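ATP-dependent DNA helicase (PDB 5V9X) unwinds RNA:DNA hybrids in the 3'-to-5' direction, tracking along single-stranded DNA and probably powered by ATP hydrolysis. Local coordinates at residues A[169-172]-A[173-177]; A[524-527]-A[528-531]. All blocks are in the same frame, centred on the assembly; numbering follows the deposited sequence.

In the fold
Contacts 1 and 2 are both local, each made within one continuous run of chain. Contact 1 is buried and takes in the last part of helix 167-174 and the loop after it in the DEAD/DEAH box region, against the bound DNA strand. Contact 2 lies at the surface, in the beta-hairpin loop between strands 523-526 and 531-534 of the winged helix region. Their centres are about 25 Å apart. Hydroxyls bond to main-chain carbonyls in 169-177, and backbone and side-chain groups reach DNA phosphates. In 524-531 one carboxylate oxygen takes the two donors of T529, and main-chain bonds close the turn. Apolar side chains meet across the segments only in contact 1.

Contact 1: residues A[169-172]-A[173-177]; sequences SLFL and MLTSA. With nucleotides of chain B.
T175 folds back on F171 in the last part of helix 167-174 and the loop after it. Its CB lies 3.4 Å from F171 O. OG1 goes further and donates to the same F171 O at 2.7 Å. It is placed there by a chi1 of -41°, beside its own backbone N. OG1 also sits over the centre of the F171 ring, 4.1 Å above the plane, and has a second partner in R211 of helix 200-213. L172 O takes two bonds. S176 OG bonds to L172 O at 2.8 Å, while T175 N comes from the opposite face, well above the carbonyl plane. Inside the helix, M173 N to S169 O and L174 N to L170 O are regular i to i+4 bonds. L170 CG meets L174 CD1 at 3.9 Å.

This helix follows strand 162-165 of the parallel sheet in the first RecA-like domain, and its start is consistent with helicase motif Ib. S169 OG donates to OP1 of DC10 of chain B at 2.6 Å. A177 N donates to OP1 of DA13 of chain B at 2.8 Å. Between them, L172 CB packs 3.5 Å from OP1 of DG12 of chain B.

Contact 2: residues A[524-527]-A[528-531]; sequences VYDR and DTGT
D526 and T529 meet through one carboxylate oxygen. T529 N donates to D526 OD2 at 2.7 Å, nearly in line with the C-O bond. T529 OG1 donates to the same D526 OD2 at 2.9 Å, from above the carboxylate plane. This double grip should limit rotation of the carboxylate. The chi1 of D526, -169°, sets CG beside its carbonyl carbon, and OD2 reaches over the turn.

Behind this grip is the backbone. D526 N bonds to T531 O at 2.8 Å, and T531 N returns to D526 O at 3.0 Å. G530 and T531 both lie opposite D526, a G1 beta bulge. G530 has phi/psi of 81/29°; at this positive phi a CB would be jammed against T529 O, a clash glycine avoids.

R527 CG lies 3.8 Å above the centre of the Y525 ring. The R527 guanidinium also has a face against Y525 CE2, and its NH2 forms a salt bridge with D505. Y525 OH bonds to E501. Both acids belong to helix 497-508, which so ties down the beta-hairpin loop. G530 bonds by its backbone to A479, and strand 531-534 runs between 523-526 and 477-478 in a three-stranded antiparallel sheet.

Contact 1: residues A[169-172]-A[173-177]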
# COMPACT_ATOMS: atom_id res chain seq x y z
N SER A 169 11.13 -11.23 6.82
CA SER A 169 11.71 -12.41 7.46
C SER A 169 12.65 -13.15 6.52
O SER A 169 13.66 -13.71 6.96
CB SER A 169 10.61 -13.33 7.97
OG SER A 169 10.11 -12.87 9.22
N LEU A 170 12.34 -13.17 5.22
CA LEU A 170 13.29 -13.71 4.25
C LEU A 170 14.61 -12.97 4.32
O LEU A 170 15.68 -13.58 4.22
CB LEU A 170 12.71 -13.64 2.84
CG LEU A 170 13.65 -14.16 1.74
CD1 LEU A 170 13.96 -15.63 1.96
CD2 LEU A 170 13.07 -13.93 0.35
N PHE A 171 14.55 -11.66 4.52
CA PHE A 171 15.76 -10.86 4.71
C PHE A 171 16.54 -11.33 5.93
O PHE A 171 17.77 -11.42 5.90
CB PHE A 171 15.38 -9.39 4.83
CG PHE A 171 16.54 -8.45 4.98
CD1 PHE A 171 17.32 -8.11 3.89
CD2 PHE A 171 16.83 -7.88 6.21
CE1 PHE A 171 18.38 -7.23 4.03
CE2 PHE A 171 17.88 -7.01 6.36
CZ PHE A 171 18.66 -6.68 5.26
N LEU A 172 15.83 -11.65 7.02
CA LEU A 172 16.50 -12.07 8.25
C LEU A 172 17.20 -13.42 8.07
O LEU A 172 18.34 -13.59 8.51
CB LEU A 172 15.49 -12.14 9.39
CG LEU A 172 14.76 -10.84 9.70
CD1 LEU A 172 13.75 -11.02 10.82
CD2 LEU A 172 15.75 -9.74 10.04
N MET A 173 16.53 -14.37 7.41
CA MET A 173 17.15 -15.68 7.21
C MET A 173 18.37 -15.58 6.30
O MET A 173 19.36 -16.28 6.52
CB MET A 173 16.12 -16.65 6.64
CG MET A 173 14.90 -16.84 7.51
SD MET A 173 13.80 -18.10 6.86
CE MET A 173 14.87 -19.54 6.93
N LEU A 174 18.31 -14.72 5.29
CA LEU A 174 19.45 -14.53 4.40
C LEU A 174 20.60 -13.81 5.10
O LEU A 174 21.73 -13.85 4.59
CB LEU A 174 19.02 -13.74 3.16
CG LEU A 174 18.06 -14.47 2.23
CD1 LEU A 174 17.42 -13.50 1.25
CD2 LEU A 174 18.80 -15.58 1.48
N THR A 175 20.35 -13.17 6.23
CA THR A 175 21.36 -12.45 6.99
C THR A 175 21.67 -13.18 8.30
O THR A 175 21.88 -12.56 9.35
CB THR A 175 20.92 -11.01 7.24
OG1 THR A 175 20.31 -10.50 6.05
CG2 THR A 175 22.11 -10.12 7.59
N SER A 176 21.68 -14.50 8.25
CA SER A 176 21.97 -15.33 9.42
C SER A 176 22.32 -16.72 8.92
O SER A 176 22.32 -17.00 7.72
CB SER A 176 20.78 -15.36 10.39
OG SER A 176 19.60 -15.80 9.74
N ALA A 177 22.62 -17.61 9.87
CA ALA A 177 22.94 -18.99 9.54
C ALA A 177 21.74 -19.76 8.99
O ALA A 177 21.91 -20.87 8.49
CB ALA A 177 23.49 -19.72 10.76
P DA B 13 22.84 -16.18 13.64
OP1 DA B 13 23.37 -16.27 12.26
OP2 DA B 13 21.95 -17.25 14.15
O5' DA B 13 24.06 -16.04 14.65
C5' DA B 13 24.64 -14.77 14.88
C4' DA B 13 25.39 -14.74 16.19
O4' DA B 13 24.46 -14.56 17.29
C3' DA B 13 26.17 -16.02 16.51
O3' DA B 13 27.38 -15.69 17.17
C2' DA B 13 25.21 -16.77 17.43
C1' DA B 13 24.57 -15.63 18.20
N9 DA B 13 23.24 -15.95 18.70
C8 DA B 13 22.42 -16.95 18.27
N7 DA B 13 21.27 -17.00 18.90
C5 DA B 13 21.34 -15.96 19.80
C6 DA B 13 20.44 -15.47 20.77
N6 DA B 13 19.24 -16.01 20.99
N1 DA B 13 20.83 -14.41 21.51
C2 DA B 13 22.04 -13.88 21.29
N3 DA B 13 22.97 -14.24 20.41
C4 DA B 13 22.55 -15.30 19.69
P DC B 10 7.43 -10.18 9.91
OP1 DC B 10 8.30 -11.07 9.11
OP2 DC B 10 6.29 -10.74 10.66
O5' DC B 10 8.34 -9.40 10.97
C5' DC B 10 9.61 -8.93 10.60
C4' DC B 10 10.24 -8.17 11.74
O4' DC B 10 9.63 -6.86 11.85
C3' DC B 10 10.07 -8.83 13.12
O3' DC B 10 11.33 -9.02 13.71
C2' DC B 10 9.23 -7.83 13.91
C1' DC B 10 9.54 -6.53 13.21
N1 DC B 10 8.49 -5.49 13.38
C2 DC B 10 8.87 -4.16 13.62
O2 DC B 10 10.07 -3.88 13.68
N3 DC B 10 7.90 -3.22 13.79
C4 DC B 10 6.62 -3.57 13.72
N4 DC B 10 5.70 -2.61 13.89
C5 DC B 10 6.21 -4.92 13.48
C6 DC B 10 7.17 -5.84 13.32
P DG B 12 16.39 -13.79 13.60
OP1 DG B 12 16.10 -14.19 12.20
OP2 DG B 12 15.60 -14.35 14.71
O5' DG B 12 17.92 -14.07 13.87
C5' DG B 12 18.90 -13.31 13.20
C4' DG B 12 20.20 -13.31 13.97
O4' DG B 12 19.98 -12.69 15.26
C3' DG B 12 20.76 -14.70 14.25
O3' DG B 12 22.09 -14.77 13.77
C2' DG B 12 20.68 -14.86 15.77
C1' DG B 12 20.63 -13.42 16.26
N9 DG B 12 19.86 -13.26 17.49
C8 DG B 12 18.68 -13.89 17.81
N7 DG B 12 18.21 -13.54 18.98
C5 DG B 12 19.14 -12.63 19.46
C6 DG B 12 19.17 -11.91 20.68
O6 DG B 12 18.35 -11.95 21.61
N1 DG B 12 20.29 -11.09 20.78
C2 DG B 12 21.26 -10.97 19.81
N2 DG B 12 22.27 -10.13 20.08
N3 DG B 12 21.25 -11.64 18.66
C4 DG B 12 20.16 -12.44 18.56

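Contact 2: residues A[524-527]-A[528-531]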
# COMPACT_ATOMS: atom_id res chain seq x y z
N VAL A 524 33.87 -1.69 6.06
CA VAL A 524 35.23 -1.32 5.72
C VAL A 524 35.47 -1.73 4.27
O VAL A 524 35.21 -2.88 3.90
CB VAL A 524 36.26 -1.97 6.66
CG1 VAL A 524 37.68 -1.62 6.23
CG2 VAL A 524 36.02 -1.52 8.09
N TYR A 525 35.96 -0.80 3.46
CA TYR A 525 36.08 -0.97 2.02
C TYR A 525 37.55 -1.04 1.64
O TYR A 525 38.32 -0.11 1.93
CB TYR A 525 35.38 0.18 1.29
CG TYR A 525 35.10 -0.06 -0.18
CD1 TYR A 525 35.33 -1.30 -0.76
CD2 TYR A 525 34.61 0.96 -0.98
CE1 TYR A 525 35.07 -1.51 -2.11
CE2 TYR A 525 34.35 0.76 -2.32
CZ TYR A 525 34.58 -0.48 -2.88
OH TYR A 525 34.32 -0.68 -4.22
N ASP A 526 37.95 -2.13 0.99
CA ASP A 526 39.30 -2.32 0.48
C ASP A 526 39.24 -2.15 -1.04
O ASP A 526 38.92 -3.10 -1.76
CB ASP A 526 39.86 -3.69 0.86
CG ASP A 526 41.34 -3.82 0.58
OD1 ASP A 526 42.12 -3.93 1.55
OD2 ASP A 526 41.74 -3.78 -0.60
N ARG A 527 39.55 -0.94 -1.52
CA ARG A 527 39.39 -0.65 -2.94
C ARG A 527 40.47 -1.32 -3.78
O ARG A 527 40.23 -1.63 -4.95
CB ARG A 527 39.40 0.86 -3.16
CG ARG A 527 38.16 1.54 -2.62
CD ARG A 527 38.34 3.04 -2.56
NE ARG A 527 37.06 3.72 -2.42
CZ ARG A 527 36.27 4.02 -3.44
NH1 ARG A 527 36.63 3.71 -4.68
NH2 ARG A 527 35.12 4.64 -3.24
N ASP A 528 41.66 -1.55 -3.22
CA ASP A 528 42.68 -2.29 -3.94
C ASP A 528 42.22 -3.72 -4.23
O ASP A 528 42.44 -4.24 -5.33
CB ASP A 528 43.99 -2.31 -3.15
CG ASP A 528 44.57 -0.92 -2.95
OD1 ASP A 528 44.16 0.02 -3.67
OD2 ASP A 528 45.45 -0.76 -2.07
N THR A 529 41.55 -4.34 -3.26
CA THR A 529 41.01 -5.69 -3.43
C THR A 529 39.57 -5.68 -3.95
O THR A 529 39.16 -6.62 -4.63
CB THR A 529 41.07 -6.45 -2.10
OG1 THR A 529 42.41 -6.39 -1.58
CG2 THR A 529 40.67 -7.90 -2.28
N GLY A 530 38.81 -4.63 -3.66
CA GLY A 530 37.40 -4.61 -3.99
C GLY A 530 36.54 -5.36 -3.01
O GLY A 530 35.48 -5.88 -3.38
N THR A 531 36.95 -5.42 -1.74
CA THR A 531 36.31 -6.24 -0.73
C THR A 531 35.66 -5.36 0.33
O THR A 531 36.25 -4.37 0.78
CB THR A 531 37.32 -7.19 -0.07
OG1 THR A 531 37.73 -8.18 -1.02
CG2 THR A 531 36.72 -7.88 1.14